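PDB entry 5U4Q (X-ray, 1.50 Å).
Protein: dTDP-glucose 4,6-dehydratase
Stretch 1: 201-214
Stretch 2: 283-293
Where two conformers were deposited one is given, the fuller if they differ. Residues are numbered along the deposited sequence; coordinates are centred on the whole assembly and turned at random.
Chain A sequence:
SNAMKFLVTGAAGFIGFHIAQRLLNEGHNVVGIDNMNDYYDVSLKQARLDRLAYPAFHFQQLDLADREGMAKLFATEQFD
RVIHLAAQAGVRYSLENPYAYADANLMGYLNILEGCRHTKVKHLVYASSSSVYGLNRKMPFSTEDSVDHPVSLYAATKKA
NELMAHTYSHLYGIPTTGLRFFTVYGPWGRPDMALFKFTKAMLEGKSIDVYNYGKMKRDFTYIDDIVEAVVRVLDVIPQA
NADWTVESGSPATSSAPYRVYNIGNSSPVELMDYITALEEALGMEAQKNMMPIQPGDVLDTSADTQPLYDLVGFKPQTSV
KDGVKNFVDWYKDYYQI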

ATOM      1  N   ALA A 201      25.598   5.803  20.723  1.00 28.18           N
ATOM      2  CA  ALA A 201      26.809   5.214  20.114  1.00 29.25           C
ATOM      3  C   ALA A 201      28.068   5.823  20.738  1.00 29.83           C
ATOM      4  O   ALA A 201      28.984   5.093  21.148  1.00 34.58           O
ATOM      5  CB  ALA A 201      26.798   5.421  18.605  1.00 29.42           C
HETATM    6  N   MSE A 202      28.085   7.148  20.850  1.00 27.50           N
HETATM    7  CA  MSE A 202      29.210   7.874  21.463  1.00 30.30           C
HETATM    8  C   MSE A 202      29.471   7.488  22.883  1.00 33.45           C
HETATM    9  O   MSE A 202      30.622   7.196  23.242  1.00 36.48           O
HETATM   10  CB  MSE A 202      28.982   9.378  21.439  1.00 28.32           C
HETATM   11  CG  MSE A 202      29.286   9.879  20.051  1.00 28.96           C
HETATM   12 SE   MSE A 202      28.680  11.733  19.886  1.00 29.40          SE
HETATM   13  CE  MSE A 202      30.052  12.577  20.951  1.00 29.21           C
ATOM     14  N   LEU A 203      28.427   7.462  23.708  1.00 33.31           N
ATOM     15  CA  LEU A 203      28.588   7.132  25.133  1.00 35.14           C
ATOM     16  C   LEU A 203      28.906   5.647  25.373  1.00 36.42           C
ATOM     17  O   LEU A 203      29.443   5.302  26.421  1.00 36.75           O
ATOM     18  CB  LEU A 203      27.368   7.594  25.945  1.00 34.39           C
ATOM     19  CG  LEU A 203      27.187   9.118  25.997  1.00 34.73           C
ATOM     20  CD1 LEU A 203      25.785   9.497  26.457  1.00 36.54           C
ATOM     21  CD2 LEU A 203      28.232   9.787  26.883  1.00 36.90           C
ATOM     22  N   GLU A 204      28.592   4.790  24.402  1.00 36.76           N
ATOM     23  CA  GLU A 204      28.927   3.355  24.468  1.00 39.57           C
ATOM     24  C   GLU A 204      30.245   3.024  23.730  1.00 39.20           C
ATOM     25  O   GLU A 204      30.621   1.857  23.630  1.00 39.90           O
ATOM     26  CB  GLU A 204      27.794   2.512  23.873  1.00 42.63           C
ATOM     27  CG  GLU A 204      26.488   2.546  24.656  1.00 43.59           C
ATOM     28  CD  GLU A 204      25.327   1.914  23.896  1.00 49.86           C
ATOM     29  OE1 GLU A 204      25.508   1.515  22.720  1.00 45.56           O
ATOM     30  OE2 GLU A 204      24.219   1.827  24.469  1.00 55.69           O
ATOM     31  N   GLY A 205      30.929   4.044  23.201  1.00 39.00           N
ATOM     32  CA  GLY A 205      32.195   3.854  22.477  1.00 36.11           C
ATOM     33  C   GLY A 205      32.069   3.139  21.135  1.00 41.21           C
ATOM     34  O   GLY A 205      33.050   2.580  20.629  1.00 47.49           O
ATOM     35  N   LYS A 206      30.866   3.148  20.559  1.00 37.63           N
ATOM     36  CA  LYS A 206      30.599   2.490  19.278  1.00 40.83           C
ATOM     37  C   LYS A 206      30.865   3.458  18.140  1.00 43.60           C
ATOM     38  O   LYS A 206      30.602   4.658  18.249  1.00 45.57           O
ATOM     39  CB  LYS A 206      29.145   1.993  19.218  1.00 42.45           C
ATOM     40  CG  LYS A 206      28.749   1.263  17.940  1.00 45.47           C
ATOM     41  CD  LYS A 206      27.260   0.920  17.951  1.00 51.79           C
ATOM     42  CE  LYS A 206      26.811   0.247  16.663  1.00 52.62           C
ATOM     43  NZ  LYS A 206      27.457  -1.080  16.462  1.00 56.52           N
ATOM     44  N   SER A 207      31.373   2.932  17.037  1.00 44.25           N
ATOM     45  CA  SER A 207      31.686   3.766  15.892  1.00 46.04           C
ATOM     46  C   SER A 207      30.428   4.171  15.128  1.00 45.63           C
ATOM     47  O   SER A 207      29.486   3.386  15.011  1.00 49.90           O
ATOM     48  CB  SER A 207      32.641   3.030  14.961  1.00 48.38           C
ATOM     49  OG  SER A 207      33.818   2.669  15.655  1.00 56.35           O
ATOM     50  N   ILE A 208      30.414   5.411  14.644  1.00 39.36           N
ATOM     51  CA  ILE A 208      29.341   5.908  13.806  1.00 36.71           C
ATOM     52  C   ILE A 208      29.803   5.822  12.357  1.00 40.85           C
ATOM     53  O   ILE A 208      30.931   6.233  12.034  1.00 34.49           O
ATOM     54  CB  ILE A 208      29.024   7.380  14.108  1.00 37.71           C
ATOM     55  CG1 ILE A 208      28.591   7.550  15.564  1.00 35.31           C
ATOM     56  CG2 ILE A 208      27.948   7.903  13.157  1.00 38.21           C
ATOM     57  CD1 ILE A 208      28.510   9.003  15.987  1.00 36.85           C
ATOM     58  N   ASP A 209      28.945   5.306  11.482  1.00 39.26           N
ATOM     59  CA  ASP A 209      29.271   5.245  10.061  1.00 41.68           C
ATOM     60  C   ASP A 209      29.067   6.644   9.490  1.00 41.37           C
ATOM     61  O   ASP A 209      28.032   7.278   9.734  1.00 44.75           O
ATOM     62  CB  ASP A 209      28.404   4.221   9.314  1.00 43.87           C
ATOM     63  CG  ASP A 209      28.877   2.784   9.502  1.00 44.89           C
ATOM     64  OD1 ASP A 209      29.802   2.525  10.305  1.00 45.44           O
ATOM     65  OD2 ASP A 209      28.315   1.896   8.823  1.00 46.66           O
ATOM     66  N   VAL A 210      30.068   7.119   8.751  1.00 33.87           N
ATOM     67  CA  VAL A 210      30.047   8.442   8.153  1.00 31.42           C
ATOM     68  C   VAL A 210      30.221   8.322   6.644  1.00 31.47           C
ATOM     69  O   VAL A 210      31.270   7.885   6.174  1.00 31.22           O
ATOM     70  CB  VAL A 210      31.180   9.320   8.754  1.00 31.11           C
ATOM     71  CG1 VAL A 210      31.198  10.715   8.119  1.00 34.72           C
ATOM     72  CG2 VAL A 210      31.043   9.401  10.273  1.00 31.42           C
ATOM     73  N   TYR A 211      29.192   8.714   5.892  1.00 31.27           N
ATOM     74  CA  TYR A 211      29.197   8.675   4.423  1.00 35.30           C
ATOM     75  C   TYR A 211      29.553  10.015   3.792  1.00 33.53           C
ATOM     76  O   TYR A 211      29.282  11.069   4.364  1.00 32.87           O
ATOM     77  CB  TYR A 211      27.807   8.276   3.906  1.00 35.98           C
ATOM     78  CG  TYR A 211      27.407   6.872   4.256  1.00 41.62           C
ATOM     79  CD1 TYR A 211      26.775   6.584   5.467  1.00 43.15           C
ATOM     80  CD2 TYR A 211      27.664   5.819   3.379  1.00 42.32           C
ATOM     81  CE1 TYR A 211      26.413   5.284   5.795  1.00 44.63           C
ATOM     82  CE2 TYR A 211      27.307   4.521   3.694  1.00 45.64           C
ATOM     83  CZ  TYR A 211      26.679   4.256   4.900  1.00 45.52           C
ATOM     84  OH  TYR A 211      26.328   2.966   5.207  1.00 50.92           O
ATOM     85  N   ASN A 212      30.154   9.959   2.600  1.00 34.58           N
ATOM     86  CA  ASN A 212      30.478  11.148   1.800  1.00 32.49           C
ATOM     87  C   ASN A 212      31.179  12.269   2.600  1.00 27.39           C
ATOM     88  O   ASN A 212      30.798  13.452   2.516  1.00 26.39           O
ATOM     89  CB  ASN A 212      29.184  11.666   1.131  1.00 37.71           C
ATOM     90  CG  ASN A 212      29.421  12.813   0.139  1.00 44.47           C
ATOM     91  OD1 ASN A 212      30.493  12.947  -0.463  1.00 49.14           O
ATOM     92  ND2 ASN A 212      28.396  13.643  -0.039  1.00 43.97           N
ATOM     93  N   TYR A 213      32.196  11.882   3.356  1.00 25.74           N
ATOM     94  CA  TYR A 213      33.018  12.825   4.132  1.00 24.28           C
ATOM     95  C   TYR A 213      32.178  13.660   5.119  1.00 24.80           C
ATOM     96  O   TYR A 213      32.544  14.793   5.440  1.00 25.87           O
ATOM     97  CB  TYR A 213      33.828  13.748   3.192  1.00 24.73           C
ATOM     98  CG  TYR A 213      35.057  13.130   2.534  1.00 22.87           C
ATOM     99  CD1 TYR A 213      34.937  12.257   1.451  1.00 23.43           C
ATOM    100  CD2 TYR A 213      36.342  13.433   2.991  1.00 22.19           C
ATOM    101  CE1 TYR A 213      36.057  11.707   0.843  1.00 24.08           C
ATOM    102  CE2 TYR A 213      37.467  12.888   2.387  1.00 22.76           C
ATOM    103  CZ  TYR A 213      37.320  12.023   1.312  1.00 23.65           C
ATOM    104  OH  TYR A 213      38.417  11.479   0.689  1.00 24.06           O
ATOM    105  N   GLY A 214      31.068  13.092   5.590  1.00 26.50           N
ATOM    106  CA  GLY A 214      30.190  13.803   6.535  1.00 27.65           C
ATOM    107  C   GLY A 214      29.389  14.927   5.901  1.00 30.10           C
ATOM    108  O   GLY A 214      28.695  15.671   6.606  1.00 31.51           O
ATOM    109  N   GLY A 283      31.329  16.721  25.427  1.00 31.65           N
ATOM    110  CA  GLY A 283      32.725  16.849  25.851  1.00 35.27           C
ATOM    111  C   GLY A 283      33.624  15.695  25.467  1.00 37.18           C
ATOM    112  O   GLY A 283      34.620  15.432  26.147  1.00 41.03           O
HETATM  113  N   MSE A 284      33.284  15.009  24.378  1.00 36.19           N
HETATM  114  CA  MSE A 284      34.076  13.883  23.902  1.00 38.98           C
HETATM  115  C   MSE A 284      34.092  13.814  22.402  1.00 40.87           C
HETATM  116  O   MSE A 284      33.331  14.515  21.735  1.00 43.28           O
HETATM  117  CB  MSE A 284      33.504  12.604  24.480  1.00 42.54           C
HETATM  118  CG  MSE A 284      32.134  12.265  23.895  1.00 45.71           C
HETATM  119 SE   MSE A 284      31.430  10.705  24.847  1.00 57.73          SE
HETATM  120  CE  MSE A 284      32.709   9.359  24.191  1.00 52.37           C
ATOM    121  N   GLU A 285      34.960  12.961  21.862  0.50 39.89           N
ATOM    122  CA  GLU A 285      35.093  12.790  20.421  0.50 39.19           C
ATOM    123  C   GLU A 285      34.508  11.442  20.003  0.50 37.54           C
ATOM    124  O   GLU A 285      34.800  10.416  20.614  0.50 41.65           O
ATOM    125  CB  GLU A 285      36.566  12.923  20.018  0.50 41.57           C
ATOM    126  CG  GLU A 285      37.136  14.300  20.336  0.50 41.97           C
ATOM    127  CD  GLU A 285      38.616  14.436  20.024  0.50 43.66           C
ATOM    128  OE1 GLU A 285      39.320  13.403  19.964  0.50 44.04           O
ATOM    129  OE2 GLU A 285      39.079  15.588  19.856  0.50 44.62           O
ATOM    130  N   ALA A 286      33.675  11.461  18.965  1.00 35.21           N
ATOM    131  CA  ALA A 286      33.017  10.262  18.470  1.00 33.26           C
ATOM    132  C   ALA A 286      33.972   9.426  17.622  1.00 34.93           C
ATOM    133  O   ALA A 286      34.802   9.976  16.892  1.00 32.09           O
ATOM    134  CB  ALA A 286      31.805  10.640  17.635  1.00 31.79           C
ATOM    135  N   GLN A 287      33.850   8.102  17.743  1.00 35.19           N
ATOM    136  CA  GLN A 287      34.580   7.156  16.904  1.00 34.09           C
ATOM    137  C   GLN A 287      33.847   7.113  15.578  1.00 32.63           C
ATOM    138  O   GLN A 287      32.623   6.958  15.554  1.00 34.33           O
ATOM    139  CB  GLN A 287      34.566   5.755  17.522  1.00 40.03           C
ATOM    140  CG  GLN A 287      35.335   5.641  18.829  1.00 44.78           C
ATOM    141  CD  GLN A 287      36.830   5.567  18.618  1.00 49.69           C
ATOM    142  OE1 GLN A 287      37.578   6.431  19.082  1.00 55.18           O
ATOM    143  NE2 GLN A 287      37.277   4.541  17.899  1.00 53.43           N
ATOM    144  N   LYS A 288      34.574   7.239  14.473  1.00 28.04           N
ATOM    145  CA  LYS A 288      33.973   7.272  13.156  1.00 27.65           C
ATOM    146  C   LYS A 288      34.553   6.224  12.218  1.00 29.30           C
ATOM    147  O   LYS A 288      35.761   5.935  12.267  1.00 31.97           O
ATOM    148  CB  LYS A 288      34.168   8.667  12.540  1.00 27.91           C
ATOM    149  CG  LYS A 288      33.702   9.800  13.437  1.00 28.64           C
ATOM    150  CD  LYS A 288      34.074  11.169  12.890  1.00 27.23           C
ATOM    151  CE  LYS A 288      33.710  12.262  13.876  1.00 27.21           C
ATOM    152  NZ  LYS A 288      34.553  12.297  15.109  1.00 29.40           N
ATOM    153  N   ASN A 289      33.689   5.642  11.387  1.00 30.87           N
ATOM    154  CA  ASN A 289      34.084   4.723  10.315  1.00 34.40           C
ATOM    155  C   ASN A 289      33.739   5.435   9.005  1.00 31.02           C
ATOM    156  O   ASN A 289      32.575   5.712   8.730  1.00 29.19           O
ATOM    157  CB  ASN A 289      33.301   3.406  10.357  1.00 39.81           C
ATOM    158  CG  ASN A 289      33.465   2.651  11.652  1.00 46.58           C
ATOM    159  OD1 ASN A 289      32.548   1.944  12.072  1.00 55.58           O
ATOM    160  ND2 ASN A 289      34.622   2.787  12.299  1.00 50.31           N
HETATM  161  N   MSE A 290      34.743   5.737   8.189  1.00 31.14           N
HETATM  162  CA  MSE A 290      34.497   6.445   6.938  1.00 32.10           C
HETATM  163  C   MSE A 290      34.104   5.454   5.882  1.00 38.12           C
HETATM  164  O   MSE A 290      34.843   4.503   5.594  1.00 42.37           O
HETATM  165  CB  MSE A 290      35.732   7.224   6.492  1.00 33.81           C
HETATM  166  CG  MSE A 290      36.366   8.060   7.595  1.00 32.70           C
HETATM  167 SE   MSE A 290      35.083   9.258   8.485  1.00 32.66          SE
HETATM  168  CE  MSE A 290      34.427  10.219   6.904  1.00 33.45           C
HETATM  169  N   MSE A 291      32.932   5.665   5.296  1.00 38.22           N
HETATM  170  CA  MSE A 291      32.396   4.759   4.281  1.00 41.44           C
HETATM  171  C   MSE A 291      32.871   5.239   2.937  1.00 43.60           C
HETATM  172  O   MSE A 291      32.693   6.417   2.609  1.00 44.66           O
HETATM  173  CB  MSE A 291      30.869   4.761   4.361  1.00 43.46           C
HETATM  174  CG  MSE A 291      30.349   4.468   5.769  1.00 45.88           C
HETATM  175 SE   MSE A 291      30.994   2.717   6.404  1.00 57.81          SE
HETATM  176  CE  MSE A 291      29.572   1.595   5.622  1.00 55.29           C
ATOM    177  N   PRO A 292      33.479   4.341   2.127  1.00 48.39           N
ATOM    178  CA  PRO A 292      33.982   4.785   0.822  1.00 48.82           C
ATOM    179  C   PRO A 292      32.856   5.136  -0.146  1.00 48.92           C
ATOM    180  O   PRO A 292      31.785   4.524  -0.102  1.00 49.83           O
ATOM    181  CB  PRO A 292      34.797   3.581   0.325  1.00 49.67           C
ATOM    182  CG  PRO A 292      34.178   2.405   0.993  1.00 49.16           C
ATOM    183  CD  PRO A 292      33.693   2.895   2.334  1.00 50.50           C
ATOM    184  N   ILE A 293      33.103   6.122  -1.006  1.00 50.59           N
ATOM    185  CA  ILE A 293      32.099   6.585  -1.962  1.00 48.63           C
ATOM    186  C   ILE A 293      31.978   5.611  -3.136  1.00 50.11           C
ATOM    187  O   ILE A 293      30.875   5.161  -3.459  1.00 52.73           O
ATOM    188  CB  ILE A 293      32.417   8.017  -2.453  1.00 49.86           C
ATOM    189  CG1 ILE A 293      32.365   8.986  -1.260  1.00 49.59           C
ATOM    190  CG2 ILE A 293      31.426   8.449  -3.536  1.00 52.23           C
ATOM    191  CD1 ILE A 293      32.868  10.381  -1.557  1.00 48.09           C
TER
HETATM  192  O   HOH W   1      31.802   6.827  19.158  1.00 41.41           O
HETATM  193  O   HOH W   2      33.061   9.387   3.935  1.00 38.03           O
HETATM  194  O   HOH W   3      30.360   7.382   1.576  1.00 36.27           O

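The two stretches meet as neighbouring parallel β-strands, joined by four backbone hydrogen bonds, extended at both ends by water bridges and flanked by apolar packing that is rich in selenomethionine. Strand 208–211 runs beside strand 288–291 with an angle of 33° between their directions, and together the stretches bury 950 Å² of surface.

The hydrogen bonds follow the parallel pattern, in which alternate residues of stretch 1 reach residues on both sides of their partner. Ile208 N donates to Gln287 O (2.8 Å), and Ile208 O accepts from Asn289 N (2.9 Å). Val210 repeats the arrangement two residues on: its N donates to Asn289 O (2.9 Å) and its O accepts from Met291 N (2.9 Å). All four bonds are nearly straight, with angles at the hydrogen of 164–174°. CA-H···O contacts supplement them, among them Ser207 CA to Gln287 O (3.3 Å) and Lys288 CA to Ile208 O (3.4 Å).

Where the chains are too far apart for direct pairing, water fills the gap. At the N-terminal end of the pairing, water 1 donates to Lys206 O (2.6 Å) and accepts from Gln287 N (2.8 Å). At the C-terminal end, water 3 accepts from Asn212 N (2.8 Å) and donates to Met291 O (2.7 Å), spanning a direct Asn212 N to Met291 O separation of 4.4 Å. Water 2 accepts from Tyr213 N (2.7 Å) and donates to Val210 O at 3.2 Å and Met291 O at 3.3 Å.

On the sheet face carrying Ile208, Val210, Lys288 and Met290, the contacts are largely apolar. Val210, a buried β-branched residue well suited to a strand, places CG1 3.5 Å from Met290 CE; with Met290 in the m, m, m rotamer, the end of its side chain comes nearer stretch 1. Ile208 CD1 lies 4.0 Å from Ala286 CB. Lys288 keeps its charged end satisfied by donating from NZ to Ala286 O (2.9 Å), within its own stretch.

The face carrying Asp209 and Asn289 is more polar, yet no side-chain hydrogen bond crosses it. Asp209 OD1 and Asn289 OD1, both acceptors, stand 3.3 Å apart. Further along, Met291 packs over one face of the Tyr211 ring: its CG lies 3.7 Å from the ring centroid, 11° off the normal, in a CH-π contact, while SE sits obliquely at 5.2 Å from the centroid. Met291, whose side chain is flexible and unbranched, is the residue with the largest area covered by the other stretch (100 Å²).

A second apolar cluster joins the end of the helix to the segment preceding strand 288–291. Buried Met202 sets CG 3.6 Å from Ala286 CB and CE 3.6 Å from Met284 CG, while Leu203 CD2 approaches Met284 SE at 3.9 Å. The Ala286 CB, pointing toward stretch 1, sits close against Met202 CG, and the small side chain suits that narrow space. Gly205 then ends the helix in a Schellman motif; its positive phi favours glycine, and Lys206 N bonds back to Ala201 O (2.8 Å) as the chain turns toward the strand.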